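PDB 4XRW: BexL, which probably acts as a di-domain aromatase/cyclase, cyclising and dehydrating a polyketide chain in the type II polyketide pathway to BE-7585A. Local coordinates for residues Arg49-Thr54 / Arg153-Ala158; Ile95-Glu100 / Leu127-Arg132. One frame throughout, in Å; residues are numbered along the deposited sequence.

Both contacts belong to the first of the two helix-grip domains, and their centres lie about 16 Å apart. Interaction 1 sets the turn after helix 47-50 against the long helix 138-166; interaction 2, nested inside the loop that it closes, joins strands 94-99 and 123-133 of the curved sheet that wraps this helix. They meet where Leu127 CD2 packs at 3.3 Å from Glu155 OE1 and Leu127 CB lies 4.2 Å from Leu156 CD2. A bound MES, probably from the crystallisation liquor, links them further: it packs on Phe51, lies beside Glu155, whose carboxylate is less surely placed, and about 4 Å from the Phe97 side chain, and probably marks the domain's pocket.

Interaction 1: Arg49-Thr54 / Arg153-Ala158. With MES (2-(N-morpholino)-ethanesulfonic acid), chain B.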
# COMPACT_ATOMS: atom_id res chain seq x y z
N ARG A 49 2.51 2.21 3.92
CA ARG A 49 2.04 2.57 5.25
C ARG A 49 1.97 4.06 5.49
O ARG A 49 1.20 4.51 6.33
CB ARG A 49 2.95 1.96 6.34
CG ARG A 49 3.37 0.54 6.12
CD ARG A 49 4.34 0.08 7.22
NE ARG A 49 4.57 -1.36 7.14
CZ ARG A 49 4.88 -2.13 8.17
NH1 ARG A 49 5.00 -1.61 9.39
NH2 ARG A 49 5.06 -3.43 7.99
N ILE A 50 2.79 4.83 4.77
CA ILE A 50 2.89 6.28 5.00
C ILE A 50 2.35 7.16 3.88
O ILE A 50 2.06 8.35 4.09
CB ILE A 50 4.34 6.72 5.25
CG1 ILE A 50 5.23 6.43 4.04
CG2 ILE A 50 4.87 5.99 6.43
CD1 ILE A 50 6.61 7.13 4.09
N PHE A 51 2.27 6.59 2.67
CA PHE A 51 1.59 7.24 1.53
C PHE A 51 0.32 6.47 1.16
O PHE A 51 0.39 5.45 0.48
CB PHE A 51 2.53 7.31 0.31
CG PHE A 51 3.81 8.07 0.59
CD1 PHE A 51 3.78 9.42 0.92
CD2 PHE A 51 5.02 7.44 0.52
CE1 PHE A 51 4.94 10.10 1.19
CE2 PHE A 51 6.22 8.15 0.77
CZ PHE A 51 6.16 9.47 1.11
N PRO A 52 -0.84 6.97 1.55
CA PRO A 52 -2.07 6.19 1.31
C PRO A 52 -2.30 5.75 -0.14
O PRO A 52 -2.78 4.64 -0.31
CB PRO A 52 -3.17 7.14 1.80
CG PRO A 52 -2.50 7.90 2.90
CD PRO A 52 -1.11 8.15 2.40
N PRO A 53 -1.91 6.54 -1.16
CA PRO A 53 -2.14 6.01 -2.51
C PRO A 53 -1.25 4.84 -2.93
O PRO A 53 -1.59 4.16 -3.89
CB PRO A 53 -1.86 7.22 -3.42
CG PRO A 53 -2.02 8.41 -2.51
CD PRO A 53 -1.44 7.93 -1.19
N THR A 54 -0.12 4.64 -2.27
CA THR A 54 0.88 3.68 -2.74
C THR A 54 0.44 2.26 -2.41
O THR A 54 0.13 1.93 -1.27
CB THR A 54 2.27 3.95 -2.14
OG1 THR A 54 2.68 5.30 -2.44
CG2 THR A 54 3.26 3.01 -2.72
N ARG A 153 0.70 19.34 -0.48
CA ARG A 153 0.06 19.58 0.81
C ARG A 153 -0.67 18.36 1.33
O ARG A 153 -0.58 18.04 2.52
CB ARG A 153 -0.91 20.76 0.70
CG ARG A 153 -0.23 22.10 0.52
CD ARG A 153 -1.27 23.19 0.27
NE ARG A 153 -0.61 24.47 0.07
CZ ARG A 153 -0.02 25.16 1.05
NH1 ARG A 153 -0.00 24.70 2.29
NH2 ARG A 153 0.57 26.32 0.78
N SER A 154 -1.37 17.65 0.45
CA SER A 154 -2.12 16.48 0.89
C SER A 154 -1.15 15.35 1.25
O SER A 154 -1.39 14.62 2.20
CB SER A 154 -3.13 16.04 -0.18
OG SER A 154 -2.50 15.73 -1.40
N GLU A 155 -0.07 15.21 0.50
CA GLU A 155 0.94 14.19 0.76
C GLU A 155 1.61 14.41 2.11
O GLU A 155 1.79 13.47 2.87
CB GLU A 155 1.99 14.18 -0.37
CG GLU A 155 3.14 13.27 -0.17
CD GLU A 155 3.91 13.01 -1.46
OE1 GLU A 155 4.64 13.92 -1.93
OE2 GLU A 155 3.77 11.89 -2.00
N LEU A 156 1.99 15.66 2.41
CA LEU A 156 2.67 15.95 3.68
C LEU A 156 1.71 15.77 4.86
O LEU A 156 2.10 15.29 5.93
CB LEU A 156 3.23 17.38 3.67
CG LEU A 156 4.52 17.59 2.88
CD1 LEU A 156 5.03 19.03 2.98
CD2 LEU A 156 5.59 16.60 3.35
N ALA A 157 0.45 16.16 4.69
CA ALA A 157 -0.52 16.00 5.76
C ALA A 157 -0.74 14.51 6.07
O ALA A 157 -0.81 14.12 7.22
CB ALA A 157 -1.81 16.64 5.39
N ALA A 158 -0.84 13.69 5.02
CA ALA A 158 -1.02 12.25 5.20
C ALA A 158 0.27 11.64 5.79
O ALA A 158 0.21 10.74 6.62
CB ALA A 158 -1.39 11.59 3.88
O1 MES B . 8.17 11.01 -2.91
C2 MES B . 7.50 11.48 -4.07
C3 MES B . 5.99 11.18 -4.03
N4 MES B . 5.73 9.82 -3.75
C5 MES B . 6.31 9.49 -2.48
C6 MES B . 7.83 9.65 -2.65
C7 MES B . 4.30 9.61 -3.66
C8 MES B . 3.91 8.45 -4.60
S MES B . 2.21 7.93 -4.38
O1S MES B . 2.22 6.41 -4.60
O2S MES B . 1.65 8.28 -3.00
O3S MES B . 1.26 8.45 -5.48
O HOH W 1 1.40 10.82 2.37
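Phe51 leaves the helical conformation at the end of helix 47-50 and starts a type I beta turn to Thr54, closed by Thr54 N to Phe51 O, while its CA comes within 6.7 Å of Ala158 CA on helix 138-166. In this helix-grip fold the long helix lies in the grip of the curved sheet, and the turn meets it beside a bound MES. Pro52 lays the CD and CG edge of its ring on the Ala158 methyl, with CD 3.8 Å from CB. A water ties the backbones together, donating to Ile50 O at 3.1 Å and to Glu155 O at 2.7 Å.

With CG anti to its carbonyl carbon (chi1 -59°), the Phe51 ring is set between Ile50 and the ligand: MES C5 lies 3.5 Å above the plane near the rim, and Ile50 CG1 packs on the other side. Glu155 reaches the same ring with an extended chain, its CG 3.9 Å from Phe51 CE1. With an alanine here, Ile50 CG1 and the morpholine would probably lose the surface that separates them, and the Glu155 chain would be freer to shift.

The ligand is also hydrogen-bonded to Trp113 NE1; the exact place of the Glu155 carboxylate beside the morpholine is less sure. Thr54 OG1 donates to MES O1S, though at 2.5 Å this hydrogen bond is doubtfully short. The sulfonate end lies against the turn, where Pro53 CB, CG and CD line O2S, with Pro53 CD 3.6 Å from MES O2S.

Interaction 2: Ile95-Glu100 / Leu127-Arg132; sequences ISFHQE and LLHAYR
Phe97 reaches from strand 94-99 to Leu127 and His129 on strand 123-133, two strands of the antiparallel sheet of the helix-grip fold that are not neighbours. Strand 106-117 runs between them and pairs with both, so the two run in roughly the same direction, their axes 9.1 Å apart at an angle of 35°. Contact across that gap is left to side chains on the concave side, where the sheet faces helix 138-166.

Phe97 covers somewhat under half of the gap, and Leu127 and His129 come in from the other strand to meet it. With its CG between the backbone N and the carbonyl carbon, chi1 (55°) sends CZ across as the leading atom, while chi2 only turns the ring plane and so decides what meets its edge. Two groups meet CZ near the ring plane: Leu127 CD1 and His129 NE2, each at 4.0 Å. The far corner of the phenyl therefore rests between an aliphatic branch and an imidazole.

The two rings form an offset edge-to-face pair, the edge of Phe97 directed at the face of His129, with centroids 5.9 Å apart and planes at 79°. The imidazole also packs on Val148 and Ser152 of helix 138-166, which puts it between Phe97 and the helix. Trp113 of the intervening strand meets the Phe97 ring as well, so three aromatic side chains gather on the concave side, on what is probably the pocket wall. Leu127 comes in at about a right angle to Phe97, its CG anti to the backbone N and CD1 the branch that touches CZ.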
# COMPACT_ATOMS: atom_id res chain seq x y z
N ILE A 95 16.83 12.95 0.02
CA ILE A 95 16.48 12.00 -1.04
C ILE A 95 16.05 12.83 -2.25
O ILE A 95 15.04 13.52 -2.20
CB ILE A 95 15.34 11.07 -0.64
CG1 ILE A 95 15.70 10.27 0.61
CG2 ILE A 95 15.04 10.11 -1.82
CD1 ILE A 95 14.57 9.57 1.21
N SER A 96 16.82 12.76 -3.33
CA SER A 96 16.45 13.37 -4.60
C SER A 96 15.70 12.37 -5.44
O SER A 96 16.09 11.20 -5.49
CB SER A 96 17.69 13.83 -5.35
OG SER A 96 18.55 14.53 -4.48
N PHE A 97 14.63 12.80 -6.10
CA PHE A 97 13.92 11.87 -6.97
C PHE A 97 13.58 12.56 -8.27
O PHE A 97 13.50 13.79 -8.33
CB PHE A 97 12.65 11.33 -6.29
CG PHE A 97 11.71 12.39 -5.78
CD1 PHE A 97 10.65 12.83 -6.57
CD2 PHE A 97 11.85 12.93 -4.51
CE1 PHE A 97 9.76 13.79 -6.11
CE2 PHE A 97 10.97 13.87 -4.04
CZ PHE A 97 9.93 14.30 -4.83
N HIS A 98 13.42 11.77 -9.32
CA HIS A 98 13.15 12.28 -10.66
C HIS A 98 12.19 11.31 -11.35
O HIS A 98 12.50 10.14 -11.51
CB HIS A 98 14.45 12.42 -11.45
CG HIS A 98 15.59 12.94 -10.64
ND1 HIS A 98 15.82 14.29 -10.46
CD2 HIS A 98 16.55 12.30 -9.92
CE1 HIS A 98 16.88 14.46 -9.69
NE2 HIS A 98 17.35 13.27 -9.35
N GLN A 99 11.02 11.82 -11.72
CA GLN A 99 10.00 11.06 -12.44
C GLN A 99 10.50 10.75 -13.85
O GLN A 99 10.93 11.67 -14.55
CB GLN A 99 8.72 11.89 -12.45
CG GLN A 99 7.45 11.21 -12.93
CD GLN A 99 6.26 12.15 -12.78
OE1 GLN A 99 5.78 12.74 -13.75
NE2 GLN A 99 5.80 12.32 -11.53
N GLU A 100 10.49 9.49 -14.26
CA GLU A 100 11.16 9.12 -15.53
C GLU A 100 10.35 9.33 -16.78
O GLU A 100 10.94 9.58 -17.84
CB GLU A 100 11.63 7.66 -15.52
CG GLU A 100 12.68 7.35 -14.46
CD GLU A 100 13.40 6.04 -14.69
OE1 GLU A 100 12.78 5.08 -15.18
OE2 GLU A 100 14.62 5.98 -14.37
N LEU A 127 9.66 19.21 1.53
CA LEU A 127 9.42 18.56 0.25
C LEU A 127 9.55 19.60 -0.83
O LEU A 127 8.74 20.53 -0.91
CB LEU A 127 8.05 17.89 0.24
CG LEU A 127 7.55 17.31 -1.08
CD1 LEU A 127 8.50 16.27 -1.62
CD2 LEU A 127 6.13 16.73 -0.90
N LEU A 128 10.59 19.48 -1.64
CA LEU A 128 10.87 20.41 -2.71
C LEU A 128 10.52 19.81 -4.06
O LEU A 128 10.72 18.61 -4.25
CB LEU A 128 12.34 20.77 -2.73
CG LEU A 128 12.86 21.63 -1.57
CD1 LEU A 128 12.79 20.89 -0.23
CD2 LEU A 128 14.30 22.02 -1.90
N HIS A 129 10.06 20.64 -4.99
CA HIS A 129 9.87 20.21 -6.37
C HIS A 129 10.51 21.18 -7.32
O HIS A 129 10.61 22.39 -7.04
CB HIS A 129 8.38 20.06 -6.71
CG HIS A 129 7.73 18.89 -6.05
ND1 HIS A 129 7.16 18.95 -4.80
CD2 HIS A 129 7.57 17.61 -6.48
CE1 HIS A 129 6.68 17.76 -4.48
NE2 HIS A 129 6.92 16.93 -5.48
N ALA A 130 10.93 20.65 -8.46
CA ALA A 130 11.42 21.47 -9.54
C ALA A 130 10.76 20.94 -10.80
O ALA A 130 10.84 19.74 -11.05
CB ALA A 130 12.93 21.39 -9.63
N TYR A 131 10.12 21.80 -11.57
CA TYR A 131 9.42 21.33 -12.75
C TYR A 131 9.37 22.35 -13.85
O TYR A 131 9.55 23.55 -13.64
CB TYR A 131 7.99 20.92 -12.39
CG TYR A 131 7.31 21.92 -11.50
CD1 TYR A 131 6.52 22.93 -12.02
CD2 TYR A 131 7.50 21.86 -10.14
CE1 TYR A 131 5.91 23.86 -11.17
CE2 TYR A 131 6.92 22.75 -9.31
CZ TYR A 131 6.13 23.75 -9.81
OH TYR A 131 5.58 24.62 -8.92
N ARG A 132 9.09 21.85 -15.05
CA ARG A 132 8.77 22.75 -16.13
C ARG A 132 7.78 22.12 -17.08
O ARG A 132 7.56 20.90 -17.09
CB ARG A 132 10.02 23.20 -16.88
CG ARG A 132 11.00 22.13 -17.28
CD ARG A 132 12.16 22.75 -18.07
NE ARG A 132 11.68 23.44 -19.27
CZ ARG A 132 12.41 23.71 -20.35
NH1 ARG A 132 13.69 23.35 -20.41
NH2 ARG A 132 11.85 24.34 -21.37